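Local atomic coordinates of putative transcriptional regulator, sugar-binding family (Arthrobacter aurescens, PDB entry 3NZE), a protein that probably binds DNA and a carbohydrate effector as a transcriptional regulator of the SorC family, and is represented here by its putative sugar-binding domain. Residues Ala91-Met94 with Gln95-Ile99; Val189-Val192 with Ala193-Phe196. All coordinates share one frame; numbering follows the deposited sequence.

In contacts 1 and 2 an amide or acidic side chain, at the start of a turn or just before it, ties down backbone N-H groups of the reversing chain. Contact 1 is a surface loop between strand 84-87 and helix 99-113; contact 2 is a buried beta hairpin. Their centres lie 18 Å apart, and their nearest atoms, about 8 Å apart, do not touch. An indirect connection runs through the chain around Tyr-170 and Gly-172: the first bonds to Asp-191 of contact 2, the second to Asn-93 of contact 1. Thr-96 of contact 1 belongs to a calcium site seen for this protein, although no calcium ion is bound to this chain here.

Contact 1 (Ala91-Met94 with Gln95-Ile99)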
loop_
_atom_site.group_PDB
_atom_site.type_symbol
_atom_site.label_atom_id
_atom_site.label_comp_id
_atom_site.label_asym_id
_atom_site.label_seq_id
_atom_site.Cartn_x
_atom_site.Cartn_y
_atom_site.Cartn_z
ATOM N N ALA A 91 4.295 9.659 -9.145
ATOM C CA ALA A 91 5.049 8.699 -9.960
ATOM C C ALA A 91 6.088 9.406 -10.805
ATOM O O ALA A 91 5.868 10.529 -11.255
ATOM C CB ALA A 91 4.114 7.872 -10.862
ATOM N N GLY A 92 7.203 8.727 -11.044
ATOM C CA GLY A 92 8.289 9.307 -11.814
ATOM C C GLY A 92 9.444 9.586 -10.875
ATOM O O GLY A 92 9.391 10.520 -10.081
ATOM N N ASN A 93 10.494 8.772 -10.959
ATOM C CA ASN A 93 11.607 8.917 -10.028
ATOM C C ASN A 93 12.908 9.331 -10.710
ATOM O O ASN A 93 12.934 9.638 -11.912
ATOM C CB ASN A 93 11.782 7.628 -9.214
ATOM C CG ASN A 93 12.214 6.468 -10.070
ATOM O OD1 ASN A 93 12.578 6.653 -11.227
ATOM N ND2 ASN A 93 12.172 5.263 -9.512
HETATM N N MSE A 94 13.997 9.333 -9.948
HETATM C CA MSE A 94 15.267 9.839 -10.451
HETATM C C MSE A 94 15.883 8.946 -11.517
HETATM O O MSE A 94 16.881 9.311 -12.129
HETATM C CB MSE A 94 16.254 10.037 -9.297
HETATM C CG MSE A 94 16.622 8.756 -8.578
HETATM SE SE MSE A 94 17.809 9.142 -7.084
HETATM C CE MSE A 94 16.490 9.911 -5.884
ATOM N N GLN A 95 15.290 7.775 -11.726
ATOM C CA GLN A 95 15.705 6.866 -12.794
ATOM C C GLN A 95 14.844 7.043 -14.046
ATOM O O GLN A 95 15.098 6.399 -15.056
ATOM C CB GLN A 95 15.585 5.408 -12.341
ATOM C CG GLN A 95 16.100 5.140 -10.935
ATOM C CD GLN A 95 17.575 5.439 -10.804
ATOM O OE1 GLN A 95 18.332 5.292 -11.762
ATOM N NE2 GLN A 95 17.993 5.862 -9.614
ATOM N N THR A 96 13.839 7.914 -13.968
ATOM C CA THR A 96 12.847 8.102 -15.046
ATOM C C THR A 96 11.917 6.899 -15.182
ATOM O O THR A 96 11.448 6.557 -16.276
ATOM C CB THR A 96 13.485 8.527 -16.421
ATOM O OG1 THR A 96 14.110 7.405 -17.059
ATOM C CG2 THR A 96 14.503 9.632 -16.222
ATOM N N THR A 97 11.639 6.275 -14.043
ATOM C CA THR A 97 10.793 5.101 -13.977
ATOM C C THR A 97 9.529 5.398 -13.185
ATOM O O THR A 97 9.563 6.099 -12.175
ATOM C CB THR A 97 11.528 3.941 -13.281
ATOM O OG1 THR A 97 12.796 3.739 -13.920
ATOM C CG2 THR A 97 10.703 2.660 -13.352
ATOM N N GLY A 98 8.407 4.870 -13.653
ATOM C CA GLY A 98 7.215 4.878 -12.836
ATOM C C GLY A 98 5.952 5.401 -13.478
ATOM O O GLY A 98 4.866 4.950 -13.135
ATOM N N ILE A 99 6.072 6.375 -14.377
ATOM C CA ILE A 99 4.865 7.045 -14.849
ATOM C C ILE A 99 3.962 6.105 -15.643
ATOM O O ILE A 99 2.765 6.029 -15.388
ATOM C CB ILE A 99 5.174 8.325 -15.649
ATOM C CG1 ILE A 99 5.898 9.329 -14.745
ATOM C CG2 ILE A 99 3.879 8.938 -16.167
ATOM C CD1 ILE A 99 6.346 10.609 -15.473
HETATM O O HOH W 1 8.081 6.324 -9.939
#
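Asn-93 OD1 accepts two backbone N-H groups from the residues that follow it, Gln-95 N at 3.0 Å and Thr-97 N also at 3.0 Å. The donors approach one from each face of the amide plane, both well out of it, so the oxygen is clasped between them rather than met along its lone pairs. The bond from Thr-97 is the straighter, with 158° at the hydrogen against 141° for Gln-95. A first torsion of 66° sets Asn-93 CG between the backbone N and the carbonyl carbon, which turns the amide back over the bend; its other end, ND2, is bonded to Gly-172 O. The arrangement is an Asx turn laid over a type I beta turn from Asn-93 to Thr-96, the latter closed by Thr-96 N to Asn-93 O at 2.8 Å. Thr-96, the last residue of the turn, is left-handed, which lets Asn-93 N bond back to Thr-97 O at 3.1 Å; this is the pattern of a type I turn with a G1 bulge, here without flanking regular strands. With an alanine here in place of Asn-93, the N-H groups of Gln-95 and Thr-97 would probably be left without this acceptor and Gly-172 O without its amide donor. A water continues the closure, accepting from Gly-92 N and donating to Thr-97 O. On the exposed side, selenomethionine Met-94 and Gln-95 run side by side, with Gln-95 NE2 3.4 Å from Met-94 CG; a bend at chi2 of Gln-95 folds its amide back alongside that chain. At the base, Ile-99 CG1 lies 3.8 Å from Gly-92 CA; a CB on Gly-92 would crowd it and, at this positive phi, jam against Ala-91 O. Gly-98 is the N-cap of helix 99-113.

Contact 2 (Val189-Val192 with Ala193-Phe196); sequences VGDV and ATVF
Asp-191 and Phe-196 face each other across a non-hydrogen-bonded antiparallel pair whose CA atoms are 4.1 Å apart. Asp-191 CB sits over one face of the phenyl ring, toward its rim, in a CH-pi contact 4.0 Å from the Phe-196 ring centroid. The backbones come close too, in a CA-H...O contact of 3.2 Å from Phe-196 CA to Gly-190 O. With CG held between its backbone N and carbonyl carbon (chi1 82°), the Asp-191 carboxylate extends toward the turn. There OD2 takes the N-H of Thr-194 at 2.8 Å, on its anti side and 30° out of the carboxylate plane, while OD1 is bonded to the hydroxyl of Tyr-170. Both carboxylate oxygens of this buried group are thereby engaged.

The opposite face of the hairpin, carrying Val-192 and Val-195, is looser within the contact. Their backbones form a hydrogen-bonded pair, Val-195 N to Val-192 O at 2.9 Å and Val-192 N to Val-195 O at 3.1 Å, yet the valine side chains do not pack on each other; Val-192 CG1 instead reaches Ala-193 CB at 4.1 Å. Ala-193 and Thr-194 form the corners of a type I' turn, both left-handed, the classic connection of a tight two-residue hairpin. None of this is a solvent side, since every touching residue is buried.

Tyr-170 also meets the Phe-196 ring, and His-217, at the start of helix 217-221, bonds to Val-195 O. Strand 188-192 pairs antiparallel with strand 153-160 of the central mixed sheet, and strand 195-198 is added along its other side.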
loop_
_atom_site.group_PDB
_atom_site.type_symbol
_atom_site.label_atom_id
_atom_site.label_comp_id
_atom_site.label_asym_id
_atom_site.label_seq_id
_atom_site.Cartn_x
_atom_site.Cartn_y
_atom_site.Cartn_z
ATOM N N VAL A 189 10.784 1.340 9.883
ATOM C CA VAL A 189 10.733 -0.069 9.484
ATOM C C VAL A 189 10.028 -0.296 8.147
ATOM O O VAL A 189 10.112 -1.383 7.578
ATOM C CB VAL A 189 10.091 -0.979 10.568
ATOM C CG1 VAL A 189 10.902 -0.907 11.852
ATOM C CG2 VAL A 189 8.662 -0.576 10.836
ATOM N N GLY A 190 9.341 0.721 7.640
ATOM C CA GLY A 190 8.556 0.539 6.434
ATOM C C GLY A 190 7.704 1.735 6.069
ATOM O O GLY A 190 7.812 2.806 6.673
ATOM N N ASP A 191 6.843 1.556 5.071
ATOM C CA ASP A 191 6.011 2.650 4.600
ATOM C C ASP A 191 4.713 2.142 4.020
ATOM O O ASP A 191 4.613 0.997 3.583
ATOM C CB ASP A 191 6.736 3.501 3.532
ATOM C CG ASP A 191 6.651 2.893 2.120
ATOM O OD1 ASP A 191 7.538 2.090 1.766
ATOM O OD2 ASP A 191 5.700 3.213 1.361
ATOM N N VAL A 192 3.714 3.012 4.040
ATOM C CA VAL A 192 2.544 2.826 3.208
ATOM C C VAL A 192 2.402 4.085 2.379
ATOM O O VAL A 192 2.418 5.197 2.920
ATOM C CB VAL A 192 1.291 2.617 4.052
ATOM C CG1 VAL A 192 0.051 2.874 3.210
ATOM C CG2 VAL A 192 1.288 1.200 4.609
ATOM N N ALA A 193 2.284 3.910 1.064
ATOM C CA ALA A 193 2.119 5.035 0.134
ATOM C C ALA A 193 3.262 6.059 0.219
ATOM O O ALA A 193 3.065 7.256 -0.031
ATOM C CB ALA A 193 0.755 5.713 0.364
ATOM N N THR A 194 4.448 5.565 0.559
ATOM C CA THR A 194 5.660 6.368 0.738
ATOM C C THR A 194 5.669 7.228 2.008
ATOM O O THR A 194 6.527 8.097 2.163
ATOM C CB THR A 194 6.066 7.202 -0.532
ATOM O OG1 THR A 194 5.296 8.410 -0.614
ATOM C CG2 THR A 194 5.907 6.373 -1.800
ATOM N N VAL A 195 4.728 6.977 2.923
ATOM C CA VAL A 195 4.757 7.612 4.239
ATOM C C VAL A 195 5.269 6.596 5.258
ATOM O O VAL A 195 4.663 5.544 5.457
ATOM C CB VAL A 195 3.377 8.138 4.688
ATOM C CG1 VAL A 195 3.486 8.898 6.022
ATOM C CG2 VAL A 195 2.764 9.042 3.625
ATOM N N PHE A 196 6.391 6.914 5.882
ATOM C CA PHE A 196 7.124 5.963 6.709
ATOM C C PHE A 196 6.654 5.911 8.154
ATOM O O PHE A 196 6.068 6.874 8.670
ATOM C CB PHE A 196 8.610 6.310 6.660
ATOM C CG PHE A 196 9.196 6.218 5.276
ATOM C CD1 PHE A 196 9.813 5.055 4.859
ATOM C CD2 PHE A 196 9.104 7.285 4.392
ATOM C CE1 PHE A 196 10.339 4.948 3.573
ATOM C CE2 PHE A 196 9.633 7.193 3.107
ATOM C CZ PHE A 196 10.251 6.020 2.702
#